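Local coordinates for protein glycosyltransferase Gtf1 (Streptococcus pneumoniae, PDB 4PQG) that belongs to the GT-B glycosyltransferases and carries a large extended beta-sheet domain in addition to its two Rossmann-like sheets, at residues A[97-101]-A[112-116]; A[168-172]-A[184-189]; A[209-214]-A[235-239]; A[438-442]-A[488-492]. All blocks are in the same frame, centred on the assembly; numbering follows the deposited sequence.

Contact 1: residues A[97-101]-A[112-116]; sequences GGEES and VFFFD
Phe113 O is gripped by two groups of the facing strand: Ser101 N gives it a hydrogen bond of 2.8 Å, tilted 34° from the carbonyl plane, and Glu100 CA comes to 3.4 Å as a CA-H...O contact. Two residues further along, the backbone bond from Phe115 N to Glu99 O is weak. Glu100 and Phe114 form an antiparallel non-hydrogen-bonded pair between these links, with side chains that diverge. The pair lies at the open end of the beta hairpin of strands 100-106 and 109-114, the first of which is an outermost strand of the antiparallel sheet of the GtfA extended beta-sheet domain. The Phe114 ring reaches toward residues 97-99. Glu99 O meets its edge near the ring plane, 3.2 Å from CD1, close to the weakly positive ring hydrogens, while Gly98 O and Gly97 O approach obliquely, the latter 3.3 Å from CE1. Lys119 makes a cation-pi contact with this ring and also binds Gly97 O. Ser101 CB sits squarely over one face of Phe115, 3.6 Å from its centroid and 10° off the ring normal, a CH-pi contact. With CG anti to the backbone N (chi1 172°), the extended Glu100 chain crosses Val112 at about a right angle, CG lying 3.5 Å from Val112 CG1, and its carboxylate goes on to a salt bridge with Arg103.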
loop_
_atom_site.group_PDB
_atom_site.type_symbol
_atom_site.label_atom_id
_atom_site.label_comp_id
_atom_site.label_asym_id
_atom_site.label_seq_id
_atom_site.Cartn_x
_atom_site.Cartn_y
_atom_site.Cartn_z
ATOM N N GLY A 97 -20.480 -3.635 -32.586
ATOM C CA GLY A 97 -21.410 -3.310 -33.674
ATOM C C GLY A 97 -22.450 -2.280 -33.272
ATOM O O GLY A 97 -22.750 -2.129 -32.091
ATOM N N GLY A 98 -23.004 -1.575 -34.255
ATOM C CA GLY A 98 -23.964 -0.498 -33.993
ATOM C C GLY A 98 -25.376 -0.965 -33.698
ATOM O O GLY A 98 -25.616 -2.152 -33.465
ATOM N N GLU A 99 -26.304 -0.011 -33.692
ATOM C CA GLU A 99 -27.751 -0.263 -33.573
ATOM C C GLU A 99 -28.251 -0.480 -32.139
ATOM O O GLU A 99 -28.844 -1.513 -31.811
ATOM C CB GLU A 99 -28.207 -1.395 -34.511
ATOM C CG GLU A 99 -27.944 -1.138 -35.993
ATOM C CD GLU A 99 -28.968 -0.210 -36.632
ATOM O OE1 GLU A 99 -29.677 -0.660 -37.560
ATOM O OE2 GLU A 99 -29.068 0.966 -36.211
ATOM N N GLU A 100 -28.021 0.532 -31.303
ATOM C CA GLU A 100 -28.446 0.545 -29.905
ATOM C C GLU A 100 -29.952 0.753 -29.792
ATOM O O GLU A 100 -30.497 1.655 -30.413
ATOM C CB GLU A 100 -27.722 1.661 -29.147
ATOM C CG GLU A 100 -28.246 1.862 -27.733
ATOM C CD GLU A 100 -27.830 3.179 -27.112
ATOM O OE1 GLU A 100 -26.891 3.829 -27.632
ATOM O OE2 GLU A 100 -28.453 3.556 -26.098
ATOM N N SER A 101 -30.617 -0.062 -28.981
ATOM C CA SER A 101 -32.053 0.093 -28.769
ATOM C C SER A 101 -32.381 0.933 -27.537
ATOM O O SER A 101 -33.220 1.839 -27.600
ATOM C CB SER A 101 -32.748 -1.264 -28.698
ATOM O OG SER A 101 -32.325 -1.991 -27.568
ATOM N N VAL A 112 -25.959 -1.272 -22.228
ATOM C CA VAL A 112 -26.444 -0.798 -23.507
ATOM C C VAL A 112 -26.966 -1.994 -24.296
ATOM O O VAL A 112 -26.238 -2.966 -24.566
ATOM C CB VAL A 112 -25.339 -0.029 -24.263
ATOM C CG1 VAL A 112 -25.776 0.363 -25.673
ATOM C CG2 VAL A 112 -24.919 1.198 -23.466
ATOM N N PHE A 113 -28.252 -1.924 -24.628
ATOM C CA PHE A 113 -28.935 -2.997 -25.327
ATOM C C PHE A 113 -29.049 -2.671 -26.805
ATOM O O PHE A 113 -28.979 -1.509 -27.210
ATOM C CB PHE A 113 -30.318 -3.251 -24.717
ATOM C CG PHE A 113 -30.278 -3.815 -23.319
ATOM C CD1 PHE A 113 -30.170 -5.189 -23.107
ATOM C CD2 PHE A 113 -30.362 -2.977 -22.210
ATOM C CE1 PHE A 113 -30.141 -5.712 -21.821
ATOM C CE2 PHE A 113 -30.337 -3.499 -20.920
ATOM C CZ PHE A 113 -30.231 -4.866 -20.729
ATOM N N PHE A 114 -29.207 -3.720 -27.600
ATOM C CA PHE A 114 -29.269 -3.604 -29.038
ATOM C C PHE A 114 -30.540 -4.268 -29.576
ATOM O O PHE A 114 -31.215 -5.030 -28.862
ATOM C CB PHE A 114 -27.999 -4.192 -29.666
ATOM C CG PHE A 114 -26.751 -3.411 -29.341
ATOM C CD1 PHE A 114 -26.271 -2.440 -30.212
ATOM C CD2 PHE A 114 -26.055 -3.632 -28.150
ATOM C CE1 PHE A 114 -25.129 -1.705 -29.912
ATOM C CE2 PHE A 114 -24.912 -2.902 -27.848
ATOM C CZ PHE A 114 -24.456 -1.932 -28.725
ATOM N N PHE A 115 -30.875 -3.945 -30.824
ATOM C CA PHE A 115 -32.017 -4.562 -31.505
ATOM C C PHE A 115 -31.736 -6.022 -31.809
ATOM O O PHE A 115 -32.637 -6.858 -31.722
ATOM C CB PHE A 115 -32.372 -3.793 -32.768
ATOM C CG PHE A 115 -32.899 -2.421 -32.493
ATOM C CD1 PHE A 115 -34.191 -2.251 -31.993
ATOM C CD2 PHE A 115 -32.104 -1.302 -32.706
ATOM C CE1 PHE A 115 -34.681 -0.983 -31.725
ATOM C CE2 PHE A 115 -32.590 -0.030 -32.444
ATOM C CZ PHE A 115 -33.883 0.130 -31.953
ATOM N N ASP A 116 -30.487 -6.316 -32.170
ATOM C CA ASP A 116 -29.971 -7.670 -32.060
ATOM C C ASP A 116 -30.106 -8.046 -30.573
ATOM O O ASP A 116 -29.268 -7.686 -29.738
ATOM C CB ASP A 116 -28.513 -7.734 -32.538
ATOM C CG ASP A 116 -27.969 -9.165 -32.617
ATOM O OD1 ASP A 116 -28.438 -10.044 -31.853
ATOM O OD2 ASP A 116 -27.059 -9.406 -33.445
#

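Contact 2: residues A[168-172]-A[184-189]; sequences VLYQR and DILMNQ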
loop_
_atom_site.group_PDB
_atom_site.type_symbol
_atom_site.label_atom_id
_atom_site.label_comp_id
_atom_site.label_asym_id
_atom_site.label_seq_id
_atom_site.Cartn_x
_atom_site.Cartn_y
_atom_site.Cartn_z
ATOM N N VAL A 168 -15.168 -18.580 -18.911
ATOM C CA VAL A 168 -13.795 -18.984 -18.594
ATOM C C VAL A 168 -12.808 -18.098 -19.358
ATOM O O VAL A 168 -12.833 -18.066 -20.581
ATOM C CB VAL A 168 -13.548 -20.472 -18.945
ATOM C CG1 VAL A 168 -12.080 -20.839 -18.765
ATOM C CG2 VAL A 168 -14.429 -21.373 -18.085
ATOM N N LEU A 169 -11.948 -17.394 -18.631
ATOM C CA LEU A 169 -10.921 -16.540 -19.250
ATOM C C LEU A 169 -9.843 -17.384 -19.911
ATOM O O LEU A 169 -9.187 -18.151 -19.236
ATOM C CB LEU A 169 -10.283 -15.623 -18.212
ATOM C CG LEU A 169 -9.119 -14.758 -18.716
ATOM C CD1 LEU A 169 -9.587 -13.798 -19.797
ATOM C CD2 LEU A 169 -8.443 -14.013 -17.559
ATOM N N TYR A 170 -9.642 -17.242 -21.217
ATOM C CA TYR A 170 -8.542 -17.983 -21.863
ATOM C C TYR A 170 -7.389 -17.148 -22.437
ATOM O O TYR A 170 -6.280 -17.669 -22.625
ATOM C CB TYR A 170 -9.060 -18.986 -22.901
ATOM C CG TYR A 170 -9.837 -18.385 -24.036
ATOM C CD1 TYR A 170 -9.197 -17.987 -25.214
ATOM C CD2 TYR A 170 -11.226 -18.226 -23.950
ATOM C CE1 TYR A 170 -9.908 -17.439 -26.276
ATOM C CE2 TYR A 170 -11.946 -17.675 -25.010
ATOM C CZ TYR A 170 -11.284 -17.285 -26.171
ATOM O OH TYR A 170 -11.996 -16.742 -27.223
ATOM N N GLN A 171 -7.638 -15.878 -22.727
ATOM C CA GLN A 171 -6.611 -15.045 -23.373
ATOM C C GLN A 171 -6.743 -13.598 -22.940
ATOM O O GLN A 171 -7.863 -13.080 -22.800
ATOM C CB GLN A 171 -6.723 -15.132 -24.904
ATOM C CG GLN A 171 -5.684 -14.349 -25.709
ATOM C CD GLN A 171 -5.771 -14.653 -27.198
ATOM O OE1 GLN A 171 -6.048 -15.786 -27.578
ATOM N NE2 GLN A 171 -5.552 -13.635 -28.050
ATOM N N ARG A 172 -5.590 -12.966 -22.727
ATOM C CA ARG A 172 -5.499 -11.521 -22.529
ATOM C C ARG A 172 -4.558 -10.965 -23.573
ATOM O O ARG A 172 -3.469 -11.500 -23.755
ATOM C CB ARG A 172 -4.891 -11.204 -21.171
ATOM C CG ARG A 172 -5.784 -11.469 -20.009
ATOM C CD ARG A 172 -5.418 -10.505 -18.896
ATOM N NE ARG A 172 -6.223 -10.791 -17.720
ATOM C CZ ARG A 172 -5.841 -11.545 -16.693
ATOM N NH1 ARG A 172 -4.645 -12.120 -16.665
ATOM N NH2 ARG A 172 -6.675 -11.719 -15.674
ATOM N N ASP A 184 0.072 -11.616 -26.425
ATOM C CA ASP A 184 -1.090 -12.328 -25.874
ATOM C C ASP A 184 -0.632 -13.121 -24.664
ATOM O O ASP A 184 0.479 -13.641 -24.651
ATOM C CB ASP A 184 -1.709 -13.299 -26.900
ATOM C CG ASP A 184 -1.927 -12.659 -28.265
ATOM O OD1 ASP A 184 -2.568 -11.572 -28.313
ATOM O OD2 ASP A 184 -1.465 -13.245 -29.291
ATOM N N ILE A 185 -1.483 -13.231 -23.652
ATOM C CA ILE A 185 -1.168 -14.117 -22.548
ATOM C C ILE A 185 -2.191 -15.221 -22.619
ATOM O O ILE A 185 -3.389 -14.946 -22.594
ATOM C CB ILE A 185 -1.235 -13.429 -21.164
ATOM C CG1 ILE A 185 -0.453 -12.099 -21.171
ATOM C CG2 ILE A 185 -0.749 -14.402 -20.078
ATOM C CD1 ILE A 185 -0.702 -11.222 -19.936
ATOM N N LEU A 186 -1.722 -16.453 -22.745
ATOM C CA LEU A 186 -2.625 -17.594 -22.740
ATOM C C LEU A 186 -2.819 -17.993 -21.287
ATOM O O LEU A 186 -1.847 -18.238 -20.577
ATOM C CB LEU A 186 -2.076 -18.733 -23.604
ATOM C CG LEU A 186 -1.830 -18.345 -25.071
ATOM C CD1 LEU A 186 -1.422 -19.591 -25.863
ATOM C CD2 LEU A 186 -3.054 -17.679 -25.703
ATOM N N MET A 187 -4.086 -18.025 -20.858
ATOM C CA MET A 187 -4.453 -18.243 -19.470
ATOM C C MET A 187 -4.895 -19.675 -19.228
ATOM O O MET A 187 -5.491 -20.314 -20.095
ATOM C CB MET A 187 -5.596 -17.296 -19.072
ATOM C CG MET A 187 -5.305 -15.825 -19.311
ATOM S SD MET A 187 -3.957 -15.186 -18.290
ATOM C CE MET A 187 -4.569 -15.605 -16.652
ATOM N N ASN A 188 -4.615 -20.174 -18.031
ATOM C CA ASN A 188 -5.156 -21.463 -17.619
ATOM C C ASN A 188 -5.504 -21.400 -16.137
ATOM O O ASN A 188 -4.623 -21.365 -15.268
ATOM C CB ASN A 188 -4.188 -22.610 -17.949
ATOM C CG ASN A 188 -4.690 -23.969 -17.467
ATOM O OD1 ASN A 188 -5.851 -24.126 -17.098
ATOM N ND2 ASN A 188 -3.806 -24.950 -17.469
ATOM N N GLN A 189 -6.807 -21.336 -15.882
ATOM C CA GLN A 189 -7.361 -21.237 -14.529
ATOM C C GLN A 189 -6.668 -20.152 -13.691
ATOM O O GLN A 189 -6.226 -20.402 -12.571
ATOM C CB GLN A 189 -7.351 -22.612 -13.834
ATOM C CG GLN A 189 -8.300 -23.649 -14.454
ATOM C CD GLN A 189 -9.763 -23.189 -14.523
ATOM O OE1 GLN A 189 -10.304 -22.613 -13.567
ATOM N NE2 GLN A 189 -10.412 -23.453 -15.657
#
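Two successive bends in Met187, chi2 -65° and chi3 -56°, curl its thioether back toward Arg172, whose chain runs extended from CG to NE. The tip of the chain meets one nitrogen: Met187 SD and CE each lie 3.5 Å from Arg172 NH1. Leu169 completes the cluster, its CG 4.0 Å from Met187 CG and its CD2 over one face of the guanidinium, offset toward the rim. The backbones of strands 166-175 and 181-188 pair as a hairpin of the extended beta-sheet domain. Arg172 and Ile185 are a hydrogen-bonded pair, with Ile185 N 2.6 Å from Arg172 O and Arg172 N 3.0 Å from Ile185 O. Met187 N donates to Tyr170 O at 2.8 Å, from above the carbonyl plane. Tyr170 and Gln171 both face Tyr159 on the other neighbouring strand, a classic beta bulge. On the face bearing Gln171 and Leu186, Gln171 NE2 stands 3.6 Å from Asp184 OD1, and Thr173 OG1 bonds to both atoms. Within this contact the guanidinium meets carbon and sulfur, while its charge is answered outside it by Glu158, which binds NE and probably fixes the orientation of the group beside the thioether.

Contact 3: residues A[209-214]-A[235-239]; sequences VRAFMK and VVFEE
A single carboxylate oxygen, Glu238 OE1, takes both terminal nitrogens of Arg210: NH2 at 2.7 Å and NH1 at 2.8 Å, so the guanidinium meets it end-on instead of matching two oxygens with two nitrogens. The oxygen is approached nearly along its C-O axis and lies close to the guanidinium plane, and the two flat groups are only 28° apart. Arg210 NH1 also reaches a second acid, Glu239 OE2, at 2.8 Å through the anti lone pair of that oxygen; here the carboxylate plane is turned 79° from the guanidinium. The other oxygen, Glu239 OE1, receives a weak bond from Lys214 NZ, making a four-residue salt-bridge network on the more exposed side of the helix pair. Helices 205-215 and 233-240 run side by side at 30°, their short axes 9.6 Å apart. The second is the connecting helix of a beta-alpha-beta crossover between the adjacent parallel strands 223-226 and 244-248 of the N-terminal Rossmann-like sheet. Val235 wedges between the ion pairs and the buried side: its CG2 lies over one face of the guanidinium, and its CG1 packs 3.4 Å from Arg210 CA. Deeper in, Met213 CB rests against Glu239 CB at 3.6 Å. Met213 is bent at its second and third torsions, which carries CE across to Val236, 4.3 Å from CG1.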
loop_
_atom_site.group_PDB
_atom_site.type_symbol
_atom_site.label_atom_id
_atom_site.label_comp_id
_atom_site.label_asym_id
_atom_site.label_seq_id
_atom_site.Cartn_x
_atom_site.Cartn_y
_atom_site.Cartn_z
ATOM N N VAL A 209 8.900 -11.554 -16.384
ATOM C CA VAL A 209 9.523 -10.531 -15.532
ATOM C C VAL A 209 11.018 -10.391 -15.851
ATOM O O VAL A 209 11.544 -9.287 -15.824
ATOM C CB VAL A 209 9.278 -10.823 -14.027
ATOM C CG1 VAL A 209 10.098 -9.900 -13.136
ATOM C CG2 VAL A 209 7.787 -10.665 -13.724
ATOM N N ARG A 210 11.684 -11.498 -16.165
ATOM C CA ARG A 210 13.088 -11.423 -16.603
ATOM C C ARG A 210 13.243 -10.523 -17.833
ATOM O O ARG A 210 14.100 -9.637 -17.852
ATOM C CB ARG A 210 13.673 -12.812 -16.873
ATOM C CG ARG A 210 15.190 -12.798 -16.902
ATOM C CD ARG A 210 15.764 -14.140 -17.303
ATOM N NE ARG A 210 15.638 -15.116 -16.224
ATOM C CZ ARG A 210 16.349 -15.104 -15.090
ATOM N NH1 ARG A 210 17.250 -14.149 -14.849
ATOM N NH2 ARG A 210 16.150 -16.055 -14.181
ATOM N N ALA A 211 12.397 -10.753 -18.838
ATOM C CA ALA A 211 12.387 -9.966 -20.071
ATOM C C ALA A 211 12.135 -8.505 -19.773
ATOM O O ALA A 211 12.758 -7.614 -20.364
ATOM C CB ALA A 211 11.322 -10.497 -21.029
ATOM N N PHE A 212 11.197 -8.255 -18.862
ATOM C CA PHE A 212 10.960 -6.914 -18.374
ATOM C C PHE A 212 12.240 -6.295 -17.777
ATOM O O PHE A 212 12.664 -5.191 -18.175
ATOM C CB PHE A 212 9.851 -6.903 -17.324
ATOM C CG PHE A 212 9.778 -5.599 -16.577
ATOM C CD1 PHE A 212 9.191 -4.484 -17.167
ATOM C CD2 PHE A 212 10.337 -5.478 -15.317
ATOM C CE1 PHE A 212 9.149 -3.267 -16.493
ATOM C CE2 PHE A 212 10.305 -4.266 -14.634
ATOM C CZ PHE A 212 9.708 -3.157 -15.229
ATOM N N MET A 213 12.855 -7.010 -16.845
ATOM C CA MET A 213 14.084 -6.526 -16.207
ATOM C C MET A 213 15.177 -6.192 -17.230
ATOM O O MET A 213 15.793 -5.134 -17.147
ATOM C CB MET A 213 14.595 -7.519 -15.173
ATOM C CG MET A 213 13.710 -7.664 -13.935
ATOM S SD MET A 213 13.543 -6.186 -12.913
ATOM C CE MET A 213 15.175 -6.098 -12.173
ATOM N N LYS A 214 15.385 -7.079 -18.200
ATOM C CA LYS A 214 16.411 -6.884 -19.237
ATOM C C LYS A 214 16.076 -5.667 -20.084
ATOM O O LYS A 214 16.971 -4.903 -20.452
ATOM C CB LYS A 214 16.562 -8.140 -20.110
ATOM C CG LYS A 214 17.162 -9.306 -19.346
ATOM C CD LYS A 214 17.509 -10.470 -20.250
ATOM C CE LYS A 214 18.206 -11.560 -19.454
ATOM N NZ LYS A 214 19.624 -11.226 -19.149
ATOM N N VAL A 235 14.524 -13.667 -10.033
ATOM C CA VAL A 235 14.697 -12.961 -11.311
ATOM C C VAL A 235 15.137 -11.514 -11.086
ATOM O O VAL A 235 16.022 -11.009 -11.783
ATOM C CB VAL A 235 13.393 -13.008 -12.143
ATOM C CG1 VAL A 235 13.505 -12.102 -13.348
ATOM C CG2 VAL A 235 13.105 -14.447 -12.573
ATOM N N VAL A 236 14.528 -10.845 -10.111
ATOM C CA VAL A 236 14.955 -9.493 -9.737
ATOM C C VAL A 236 16.420 -9.485 -9.227
ATOM O O VAL A 236 17.234 -8.654 -9.653
ATOM C CB VAL A 236 13.979 -8.863 -8.705
ATOM C CG1 VAL A 236 14.487 -7.517 -8.199
ATOM C CG2 VAL A 236 12.614 -8.683 -9.331
ATOM N N PHE A 237 16.742 -10.422 -8.335
ATOM C CA PHE A 237 18.079 -10.551 -7.766
ATOM C C PHE A 237 19.114 -10.738 -8.868
ATOM O O PHE A 237 20.117 -10.014 -8.913
ATOM C CB PHE A 237 18.156 -11.708 -6.739
ATOM C CG PHE A 237 17.891 -11.282 -5.305
ATOM C CD1 PHE A 237 18.728 -11.710 -4.274
ATOM C CD2 PHE A 237 16.808 -10.456 -4.986
ATOM C CE1 PHE A 237 18.508 -11.319 -2.957
ATOM C CE2 PHE A 237 16.577 -10.064 -3.662
ATOM C CZ PHE A 237 17.431 -10.497 -2.646
ATOM N N GLU A 238 18.842 -11.672 -9.779
ATOM C CA GLU A 238 19.789 -12.003 -10.831
ATOM C C GLU A 238 20.019 -10.831 -11.776
ATOM O O GLU A 238 21.171 -10.474 -12.068
ATOM C CB GLU A 238 19.306 -13.223 -11.604
ATOM C CG GLU A 238 19.509 -14.522 -10.848
ATOM C CD GLU A 238 18.878 -15.706 -11.551
ATOM O OE1 GLU A 238 18.191 -15.511 -12.579
ATOM O OE2 GLU A 238 19.065 -16.835 -11.072
ATOM N N GLU A 239 18.930 -10.215 -12.227
ATOM C CA GLU A 239 19.009 -9.135 -13.194
ATOM C C GLU A 239 19.485 -7.819 -12.606
ATOM O O GLU A 239 19.931 -6.937 -13.341
ATOM C CB GLU A 239 17.663 -8.936 -13.897
ATOM C CG GLU A 239 17.186 -10.158 -14.668
ATOM C CD GLU A 239 18.184 -10.592 -15.724
ATOM O OE1 GLU A 239 18.734 -9.699 -16.416
ATOM O OE2 GLU A 239 18.407 -11.812 -15.854
#

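Contact 4: residues A[438-442]-A[488-492]; sequences QTFIE and IAEGF
One face of the Phe492 ring receives the edge of Phe440, whose CE1 stands 3.5 Å above the plane of Phe492, over its centre. The centroids are 4.8 Å apart and the planes meet at 51°, an inclined edge-to-face pair. Thr439 CG2 serves both rings: it lies above one face of Phe440, its own neighbour in sequence, and touches Phe492 CZ at 3.5 Å from an oblique direction. A second edge-to-face partner of Phe440 is Phe414, a residue beside the bound NAG. The other half of the contact is made by Ile488, which sends CD1 to the aliphatic part of Glu442, 3.5 Å from CG, and to the carbonyl Phe440 O at 3.7 Å. That carbonyl accepts a hydrogen bond from Asn446 ND2. The arrangement joins the end of helix 436-440, in the C-terminal Rossmann-like half of the GT-B fold, to residues 488-492, at the C-terminal end of helix 478-489. Phe440 also packs on helix 416-423, while the backbone of Phe492 bonds to Ile316, in the connection between the two parallel sheets. No hydrogen bond crosses between 438-442 and 488-492, so cohesion here rests on aromatic and aliphatic packing, with Thr439 OG1 hydrogen-bonded to Tyr435 O, just ahead of helix 436-440.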
loop_
_atom_site.group_PDB
_atom_site.type_symbol
_atom_site.label_atom_id
_atom_site.label_comp_id
_atom_site.label_asym_id
_atom_site.label_seq_id
_atom_site.Cartn_x
_atom_site.Cartn_y
_atom_site.Cartn_z
ATOM N N GLN A 438 7.897 2.279 20.275
ATOM C CA GLN A 438 9.057 2.624 21.081
ATOM C C GLN A 438 9.858 3.790 20.484
ATOM O O GLN A 438 10.551 4.492 21.215
ATOM C CB GLN A 438 9.922 1.389 21.327
ATOM C CG GLN A 438 9.242 0.368 22.232
ATOM C CD GLN A 438 9.861 -1.013 22.165
ATOM O OE1 GLN A 438 10.735 -1.284 21.338
ATOM N NE2 GLN A 438 9.392 -1.909 23.035
ATOM N N THR A 439 9.735 4.002 19.170
ATOM C CA THR A 439 10.289 5.193 18.500
ATOM C C THR A 439 9.453 6.471 18.768
ATOM O O THR A 439 10.002 7.553 19.039
ATOM C CB THR A 439 10.439 4.960 16.962
ATOM O OG1 THR A 439 11.276 3.825 16.726
ATOM C CG2 THR A 439 11.097 6.139 16.294
ATOM N N PHE A 440 8.131 6.358 18.690
ATOM C CA PHE A 440 7.281 7.555 18.699
ATOM C C PHE A 440 6.623 7.939 20.029
ATOM O O PHE A 440 6.094 9.042 20.142
ATOM C CB PHE A 440 6.217 7.471 17.600
ATOM C CG PHE A 440 6.789 7.439 16.215
ATOM C CD1 PHE A 440 7.486 8.535 15.711
ATOM C CD2 PHE A 440 6.655 6.304 15.420
ATOM C CE1 PHE A 440 8.030 8.510 14.435
ATOM C CE2 PHE A 440 7.195 6.274 14.139
ATOM C CZ PHE A 440 7.882 7.379 13.645
ATOM N N ILE A 441 6.646 7.037 21.013
ATOM C CA ILE A 441 6.018 7.291 22.314
ATOM C C ILE A 441 7.078 7.335 23.415
ATOM O O ILE A 441 7.832 6.375 23.607
ATOM C CB ILE A 441 4.937 6.237 22.683
ATOM C CG1 ILE A 441 3.992 5.972 21.507
ATOM C CG2 ILE A 441 4.145 6.682 23.912
ATOM C CD1 ILE A 441 2.924 4.925 21.787
ATOM N N GLU A 442 7.147 8.476 24.101
ATOM C CA GLU A 442 7.929 8.630 25.338
ATOM C C GLU A 442 6.958 8.511 26.494
ATOM O O GLU A 442 6.188 9.441 26.752
ATOM C CB GLU A 442 8.577 10.012 25.405
ATOM C CG GLU A 442 9.567 10.305 24.299
ATOM C CD GLU A 442 10.996 10.014 24.693
ATOM O OE1 GLU A 442 11.236 9.630 25.861
ATOM O OE2 GLU A 442 11.873 10.175 23.818
ATOM N N ILE A 488 9.073 15.555 19.503
ATOM C CA ILE A 488 9.578 14.317 18.904
ATOM C C ILE A 488 9.551 14.408 17.371
ATOM O O ILE A 488 10.509 14.022 16.701
ATOM C CB ILE A 488 8.796 13.061 19.378
ATOM C CG1 ILE A 488 9.103 12.773 20.863
ATOM C CG2 ILE A 488 9.115 11.864 18.478
ATOM C CD1 ILE A 488 8.106 11.854 21.542
ATOM N N ALA A 489 8.460 14.955 16.844
ATOM C CA ALA A 489 8.226 15.032 15.405
ATOM C C ALA A 489 9.313 15.797 14.662
ATOM O O ALA A 489 9.611 15.490 13.506
ATOM C CB ALA A 489 6.865 15.650 15.130
ATOM N N GLU A 490 9.919 16.784 15.325
ATOM C CA GLU A 490 10.986 17.577 14.701
ATOM C C GLU A 490 12.162 16.690 14.331
ATOM O O GLU A 490 12.967 17.041 13.472
ATOM C CB GLU A 490 11.461 18.689 15.643
ATOM C CG GLU A 490 10.495 19.842 15.818
ATOM C CD GLU A 490 10.866 20.695 17.024
ATOM O OE1 GLU A 490 12.058 21.039 17.166
ATOM O OE2 GLU A 490 9.978 21.005 17.848
ATOM N N GLY A 491 12.256 15.531 14.980
ATOM C CA GLY A 491 13.270 14.550 14.639
ATOM C C GLY A 491 12.944 13.748 13.382
ATOM O O GLY A 491 13.750 12.928 12.956
ATOM N N PHE A 492 11.775 13.975 12.787
ATOM C CA PHE A 492 11.335 13.175 11.625
ATOM C C PHE A 492 10.953 14.055 10.440
ATOM O O PHE A 492 10.116 13.680 9.608
ATOM C CB PHE A 492 10.182 12.214 12.021
ATOM C CG PHE A 492 10.610 11.160 12.999
ATOM C CD1 PHE A 492 11.088 9.935 12.551
ATOM C CD2 PHE A 492 10.606 11.424 14.372
ATOM C CE1 PHE A 492 11.523 8.974 13.445
ATOM C CE2 PHE A 492 11.036 10.472 15.276
ATOM C CZ PHE A 492 11.495 9.242 14.815
#

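Overall arrangement
The four contacts follow one another along the chain and none touches another. Contacts 1 and 2 lie in two hairpins of the same ten-stranded antiparallel sheet, their centres about 28 Å apart and nearest atoms about 17 Å apart. Contact 3 belongs to the N-terminal Rossmann-like part; its nearest atoms come within about 10 Å of contact 2, the closest approach of any two contacts. Contact 4 lies in the C-terminal half, with its centre about 62 Å from that of contact 1, on the opposite side of the chain's centre. It is also near the ligands: the side chain of Phe440 is about 7 Å from NAG and about 8 Å from UDP.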